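Local coordinates for protein SusD homolog (Bacteroides thetaiotaomicron VPI-5482, PDB 3IV0) that is of unknown function but, as a SusD-family protein of the outer membrane, probably binds glycans at the cell surface for uptake, at residues F266-N271 and G360-F365; K342-I347 and I424-Y429. One frame throughout, in Å; residues are numbered along the deposited sequence.

Contact 1 (F266-N271 and G360-F365); sequences FEIAQN and GNQIVF
Ile268 and Val364 make the closest contact between apolar side chains in a short two-stranded antiparallel ladder, strand 264-268 against strand 362-366, set among the helices of this SusD-family protein. The isoleucine, its CG1 anti to the carbonyl carbon (chi1 -60°), reaches obliquely across so that CD1 meets Val364 CG2 at 3.6 Å. On the same face the Phe266 ring, swung anti to its backbone N, runs alongside Val364, and Phe266 CB lies 4.0 Å from Phe365 CD2. Bulky apolar side chains suit this buried face because they fill it against helices 19-39, 117-142 and 202-219. Val364 and Phe365 both stand against Phe266, a classic beta bulge: Phe266 O takes a straight bond from Phe365 N and a weak one from Val364 N. Beyond it, Ile268 pairs with Gln362 through two backbone hydrogen bonds, Ile268 N reaching Gln362 O at 2.9 Å. On the other face Glu267 stretches out beside Ile363, whose CD1 rests 3.4 Å from Glu267 CD. Glu267 OE1 is gripped by two N-H groups, one from Gly260 N and one from the Asn361 amide. At this polar edge Asn361 suits its place by offering a donor and an acceptor together. Its OD1 receives Gln270 N from above the carbonyl plane, while ND2 sends an almost straight bond (174°) to Glu267 OE1 at 2.9 Å, nearly along the C-O axis of that oxygen.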
loop_
_atom_site.group_PDB
_atom_site.type_symbol
_atom_site.label_atom_id
_atom_site.label_comp_id
_atom_site.label_asym_id
_atom_site.label_seq_id
_atom_site.Cartn_x
_atom_site.Cartn_y
_atom_site.Cartn_z
ATOM N N PHE A 266 -7.636 5.164 -2.368
ATOM C CA PHE A 266 -8.016 4.556 -1.082
ATOM C C PHE A 266 -7.019 5.024 -0.070
ATOM O O PHE A 266 -5.797 5.005 -0.322
ATOM C CB PHE A 266 -8.131 3.024 -1.111
ATOM C CG PHE A 266 -8.677 2.485 0.171
ATOM C CD1 PHE A 266 -9.985 2.809 0.525
ATOM C CD2 PHE A 266 -7.891 1.838 1.081
ATOM C CE1 PHE A 266 -10.489 2.421 1.745
ATOM C CE2 PHE A 266 -8.395 1.460 2.316
ATOM C CZ PHE A 266 -9.702 1.768 2.644
ATOM N N GLU A 267 -7.506 5.394 1.109
ATOM C CA GLU A 267 -6.704 5.948 2.198
ATOM C C GLU A 267 -7.151 5.363 3.521
ATOM O O GLU A 267 -8.319 5.042 3.681
ATOM C CB GLU A 267 -6.847 7.484 2.226
ATOM C CG GLU A 267 -6.684 8.113 0.864
ATOM C CD GLU A 267 -6.978 9.601 0.833
ATOM O OE1 GLU A 267 -7.328 10.190 1.876
ATOM O OE2 GLU A 267 -6.886 10.158 -0.285
ATOM N N ILE A 268 -6.200 5.220 4.436
ATOM C CA ILE A 268 -6.453 4.843 5.815
ATOM C C ILE A 268 -6.540 6.128 6.612
ATOM O O ILE A 268 -5.649 6.973 6.547
ATOM C CB ILE A 268 -5.303 3.951 6.357
ATOM C CG1 ILE A 268 -5.141 2.660 5.540
ATOM C CG2 ILE A 268 -5.560 3.572 7.831
ATOM C CD1 ILE A 268 -3.767 1.965 5.668
ATOM N N ALA A 269 -7.628 6.323 7.363
ATOM C CA ALA A 269 -7.904 7.576 8.013
ATOM C C ALA A 269 -7.060 7.783 9.263
ATOM O O ALA A 269 -6.969 6.902 10.116
ATOM C CB ALA A 269 -9.416 7.620 8.404
ATOM N N GLN A 270 -6.447 8.959 9.361
ATOM C CA GLN A 270 -5.904 9.454 10.616
ATOM C C GLN A 270 -6.738 10.656 11.034
ATOM O O GLN A 270 -7.148 11.465 10.205
ATOM C CB GLN A 270 -4.429 9.884 10.485
ATOM C CG GLN A 270 -3.646 9.648 11.750
ATOM C CD GLN A 270 -2.203 10.080 11.711
ATOM O OE1 GLN A 270 -1.716 10.710 10.746
ATOM N NE2 GLN A 270 -1.507 9.752 12.748
ATOM N N ASN A 271 -6.987 10.753 12.316
ATOM C CA ASN A 271 -7.710 11.908 12.848
ATOM C C ASN A 271 -7.210 12.170 14.272
ATOM O O ASN A 271 -7.736 11.617 15.255
ATOM C CB ASN A 271 -9.214 11.698 12.750
ATOM C CG ASN A 271 -9.984 12.967 13.007
ATOM O OD1 ASN A 271 -9.515 13.827 13.737
ATOM N ND2 ASN A 271 -11.149 13.107 12.373
ATOM N N GLY A 360 -1.718 13.439 8.279
ATOM C CA GLY A 360 -2.590 13.051 7.190
ATOM C C GLY A 360 -2.945 11.587 7.183
ATOM O O GLY A 360 -2.381 10.776 7.910
ATOM N N ASN A 361 -3.890 11.252 6.323
ATOM C CA ASN A 361 -4.237 9.846 6.043
ATOM C C ASN A 361 -3.059 9.141 5.408
ATOM O O ASN A 361 -2.236 9.773 4.774
ATOM C CB ASN A 361 -5.442 9.766 5.084
ATOM C CG ASN A 361 -6.696 10.395 5.624
ATOM O OD1 ASN A 361 -6.831 10.637 6.826
ATOM N ND2 ASN A 361 -7.624 10.670 4.736
ATOM N N GLN A 362 -2.986 7.829 5.541
ATOM C CA GLN A 362 -2.024 7.043 4.797
ATOM C C GLN A 362 -2.628 6.783 3.445
ATOM O O GLN A 362 -3.745 6.251 3.328
ATOM C CB GLN A 362 -1.712 5.731 5.514
ATOM C CG GLN A 362 -0.855 4.766 4.699
ATOM C CD GLN A 362 0.600 5.136 4.556
ATOM O OE1 GLN A 362 1.163 5.826 5.387
ATOM N NE2 GLN A 362 1.219 4.649 3.478
ATOM N N ILE A 363 -1.888 7.120 2.384
ATOM C CA ILE A 363 -2.433 7.015 1.034
ATOM C C ILE A 363 -2.101 5.678 0.406
ATOM O O ILE A 363 -0.975 5.503 -0.115
ATOM C CB ILE A 363 -1.932 8.114 0.113
ATOM C CG1 ILE A 363 -2.145 9.502 0.748
ATOM C CG2 ILE A 363 -2.674 8.064 -1.218
ATOM C CD1 ILE A 363 -3.601 9.855 1.227
ATOM N N VAL A 364 -3.033 4.723 0.432
ATOM C CA VAL A 364 -2.761 3.364 0.023
ATOM C C VAL A 364 -2.692 3.278 -1.495
ATOM O O VAL A 364 -1.722 2.711 -2.051
ATOM C CB VAL A 364 -3.832 2.402 0.580
ATOM C CG1 VAL A 364 -3.619 0.968 0.035
ATOM C CG2 VAL A 364 -3.788 2.386 2.102
ATOM N N PHE A 365 -3.682 3.805 -2.177
ATOM C CA PHE A 365 -3.730 3.840 -3.627
ATOM C C PHE A 365 -4.060 5.254 -4.017
ATOM O O PHE A 365 -4.989 5.868 -3.467
ATOM C CB PHE A 365 -4.817 2.922 -4.177
ATOM C CG PHE A 365 -4.668 1.462 -3.804
ATOM C CD1 PHE A 365 -3.462 0.770 -3.965
ATOM C CD2 PHE A 365 -5.794 0.747 -3.349
ATOM C CE1 PHE A 365 -3.363 -0.552 -3.647
ATOM C CE2 PHE A 365 -5.673 -0.611 -3.035
ATOM C CZ PHE A 365 -4.450 -1.235 -3.163
#

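Contact 2 (K342-I347 and I424-Y429); sequences KKFWNI and IGEGHY
A type I beta turn, Lys342 to Trp345, closed by the bond from Trp345 N to Lys342 O, presents two side chains to the loop that joins helix 408-422 to helix 429-436. Lys343 leaves the turn fully extended, every torsion near 180°, to carry its ammonium across. There NZ forms a salt bridge at 2.7 Å with Glu426 OE2, which accepts through its anti lone pair, and NZ also donates to Ile424 O at 2.8 Å. A third acceptor, Glu422 O, adds to the grip on this buried nitrogen, as does a cation-pi contact with the Trp323 ring, and the clustered oxygens would be expected to favour its charged form. Replacing Lys343 by an alanine would remove the ammonium and would probably loosen the loop and leave Glu426, which also pairs with Arg366, with less charge compensation. Phe344 packs beside the lysine, whose CG lies over one ring face. The edge of the Phe344 ring faces the loop: Glu426 CG sits in the ring plane 3.8 Å from CZ, with the carboxylate turned 82° to the ring. At the backbone angles of Gly425 (phi 85°) a CB would jam against the preceding carbonyl O, and it would also clash with Phe344 CE2. Because Gly425 has no side chain, the ring tip comes close to the backbone, Phe344 CZ lying 3.4 Å from Ile424 O.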
loop_
_atom_site.group_PDB
_atom_site.type_symbol
_atom_site.label_atom_id
_atom_site.label_comp_id
_atom_site.label_asym_id
_atom_site.label_seq_id
_atom_site.Cartn_x
_atom_site.Cartn_y
_atom_site.Cartn_z
ATOM N N LYS A 342 10.790 15.561 2.985
ATOM C CA LYS A 342 9.740 16.473 3.394
ATOM C C LYS A 342 8.428 16.335 2.587
ATOM O O LYS A 342 7.460 17.063 2.775
ATOM C CB LYS A 342 10.247 17.916 3.318
ATOM C CG LYS A 342 10.564 18.377 1.966
ATOM C CD LYS A 342 11.094 19.837 2.026
ATOM C CE LYS A 342 11.462 20.353 0.656
ATOM N NZ LYS A 342 12.034 21.719 0.739
ATOM N N LYS A 343 8.411 15.304 1.755
ATOM C CA LYS A 343 7.280 14.992 0.869
ATOM C C LYS A 343 5.937 15.003 1.587
ATOM O O LYS A 343 4.975 15.503 1.063
ATOM C CB LYS A 343 7.494 13.595 0.259
ATOM C CG LYS A 343 6.337 13.068 -0.594
ATOM C CD LYS A 343 6.691 11.775 -1.270
ATOM C CE LYS A 343 5.474 11.200 -1.991
ATOM N NZ LYS A 343 5.775 9.921 -2.683
ATOM N N PHE A 344 5.877 14.435 2.786
ATOM C CA PHE A 344 4.595 14.218 3.455
ATOM C C PHE A 344 4.257 15.254 4.513
ATOM O O PHE A 344 3.325 15.064 5.287
ATOM C CB PHE A 344 4.609 12.837 4.105
ATOM C CG PHE A 344 4.781 11.707 3.117
ATOM C CD1 PHE A 344 3.693 11.176 2.480
ATOM C CD2 PHE A 344 6.023 11.195 2.834
ATOM C CE1 PHE A 344 3.858 10.178 1.533
ATOM C CE2 PHE A 344 6.208 10.186 1.920
ATOM C CZ PHE A 344 5.124 9.670 1.259
ATOM N N TRP A 345 5.070 16.302 4.661
ATOM C CA TRP A 345 4.874 17.180 5.816
ATOM C C TRP A 345 3.494 17.813 5.874
ATOM O O TRP A 345 3.066 18.528 4.988
ATOM C CB TRP A 345 5.969 18.236 5.909
ATOM C CG TRP A 345 7.285 17.685 6.311
ATOM C CD1 TRP A 345 7.577 16.404 6.640
ATOM C CD2 TRP A 345 8.487 18.433 6.472
ATOM N NE1 TRP A 345 8.900 16.287 6.960
ATOM C CE2 TRP A 345 9.485 17.527 6.877
ATOM C CE3 TRP A 345 8.809 19.778 6.318
ATOM C CZ2 TRP A 345 10.815 17.926 7.110
ATOM C CZ3 TRP A 345 10.127 20.179 6.556
ATOM C CH2 TRP A 345 11.101 19.264 6.953
ATOM N N ASN A 346 2.832 17.497 6.968
ATOM C CA ASN A 346 1.585 18.082 7.438
ATOM C C ASN A 346 1.705 17.976 8.949
ATOM O O ASN A 346 1.260 17.029 9.597
ATOM C CB ASN A 346 0.388 17.311 6.924
ATOM C CG ASN A 346 -0.091 17.831 5.584
ATOM O OD1 ASN A 346 -0.411 19.026 5.465
ATOM N ND2 ASN A 346 -0.084 16.972 4.560
ATOM N N ILE A 347 2.357 18.973 9.519
ATOM C CA ILE A 347 2.845 18.873 10.873
ATOM C C ILE A 347 1.750 19.248 11.879
ATOM O O ILE A 347 0.987 20.177 11.625
ATOM C CB ILE A 347 4.060 19.807 11.029
ATOM C CG1 ILE A 347 5.222 19.356 10.123
ATOM C CG2 ILE A 347 4.507 19.838 12.473
ATOM C CD1 ILE A 347 6.146 20.512 9.688
ATOM N N ILE A 424 7.583 7.035 -3.593
ATOM C CA ILE A 424 8.489 6.846 -2.486
ATOM C C ILE A 424 7.817 7.200 -1.173
ATOM O O ILE A 424 7.205 8.243 -1.033
ATOM C CB ILE A 424 9.818 7.653 -2.703
ATOM C CG1 ILE A 424 10.808 7.258 -1.594
ATOM C CG2 ILE A 424 9.586 9.181 -2.782
ATOM C CD1 ILE A 424 12.258 7.733 -1.877
ATOM N N GLY A 425 7.943 6.302 -0.204
ATOM C CA GLY A 425 7.369 6.524 1.119
ATOM C C GLY A 425 5.908 6.138 1.271
ATOM O O GLY A 425 5.359 6.336 2.347
ATOM N N GLU A 426 5.280 5.576 0.224
ATOM C CA GLU A 426 3.865 5.221 0.260
ATOM C C GLU A 426 3.623 3.714 0.382
ATOM O O GLU A 426 2.480 3.270 0.268
ATOM C CB GLU A 426 3.127 5.802 -0.954
ATOM C CG GLU A 426 3.156 7.343 -0.958
ATOM C CD GLU A 426 2.610 7.939 -2.217
ATOM O OE1 GLU A 426 1.427 7.706 -2.546
ATOM O OE2 GLU A 426 3.339 8.677 -2.909
ATOM N N GLY A 427 4.651 2.923 0.587
ATOM C CA GLY A 427 4.479 1.506 0.880
ATOM C C GLY A 427 4.407 0.596 -0.320
ATOM O O GLY A 427 3.931 -0.537 -0.175
ATOM N N HIS A 428 4.880 1.047 -1.469
ATOM C CA HIS A 428 4.870 0.279 -2.695
ATOM C C HIS A 428 6.211 -0.309 -3.100
ATOM O O HIS A 428 6.227 -1.260 -3.843
ATOM C CB HIS A 428 4.325 1.117 -3.847
ATOM C CG HIS A 428 2.881 1.443 -3.709
ATOM N ND1 HIS A 428 1.904 0.504 -3.975
ATOM C CD2 HIS A 428 2.257 2.554 -3.263
ATOM C CE1 HIS A 428 0.722 1.061 -3.729
ATOM N NE2 HIS A 428 0.907 2.297 -3.312
ATOM N N TYR A 429 7.319 0.282 -2.690
ATOM C CA TYR A 429 8.631 -0.079 -3.169
ATOM C C TYR A 429 8.896 -1.568 -3.150
ATOM O O TYR A 429 9.183 -2.186 -4.189
ATOM C CB TYR A 429 9.673 0.666 -2.343
ATOM C CG TYR A 429 11.083 0.159 -2.543
ATOM C CD1 TYR A 429 11.799 0.456 -3.703
ATOM C CD2 TYR A 429 11.699 -0.579 -1.548
ATOM C CE1 TYR A 429 13.127 -0.039 -3.857
ATOM C CE2 TYR A 429 12.991 -1.084 -1.695
ATOM C CZ TYR A 429 13.702 -0.773 -2.815
ATOM O OH TYR A 429 14.997 -1.309 -2.890
#

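How the contacts relate
Contact 1 and contact 2 lie side by side in the buried middle of the chain, their centres about 11 Å apart. Along the sequence their segments alternate: 266-271, 342-347, 360-365, then 424-429. Contact 1 joins strand 264-268 to strand 362-366, and contact 2 joins the turn at 342-345 to the loop before helix 429-436, so each pairing spans a piece of the other. Arg366, next along from 360-365, pairs with Glu426, and His211 of helix 202-219 meets the rings of both Phe365 and His428. Both contacts are buried, and they touch directly where His428 NE2 probably donates to Val364 O, 2.9 Å away, linking the bulged strand to the loop.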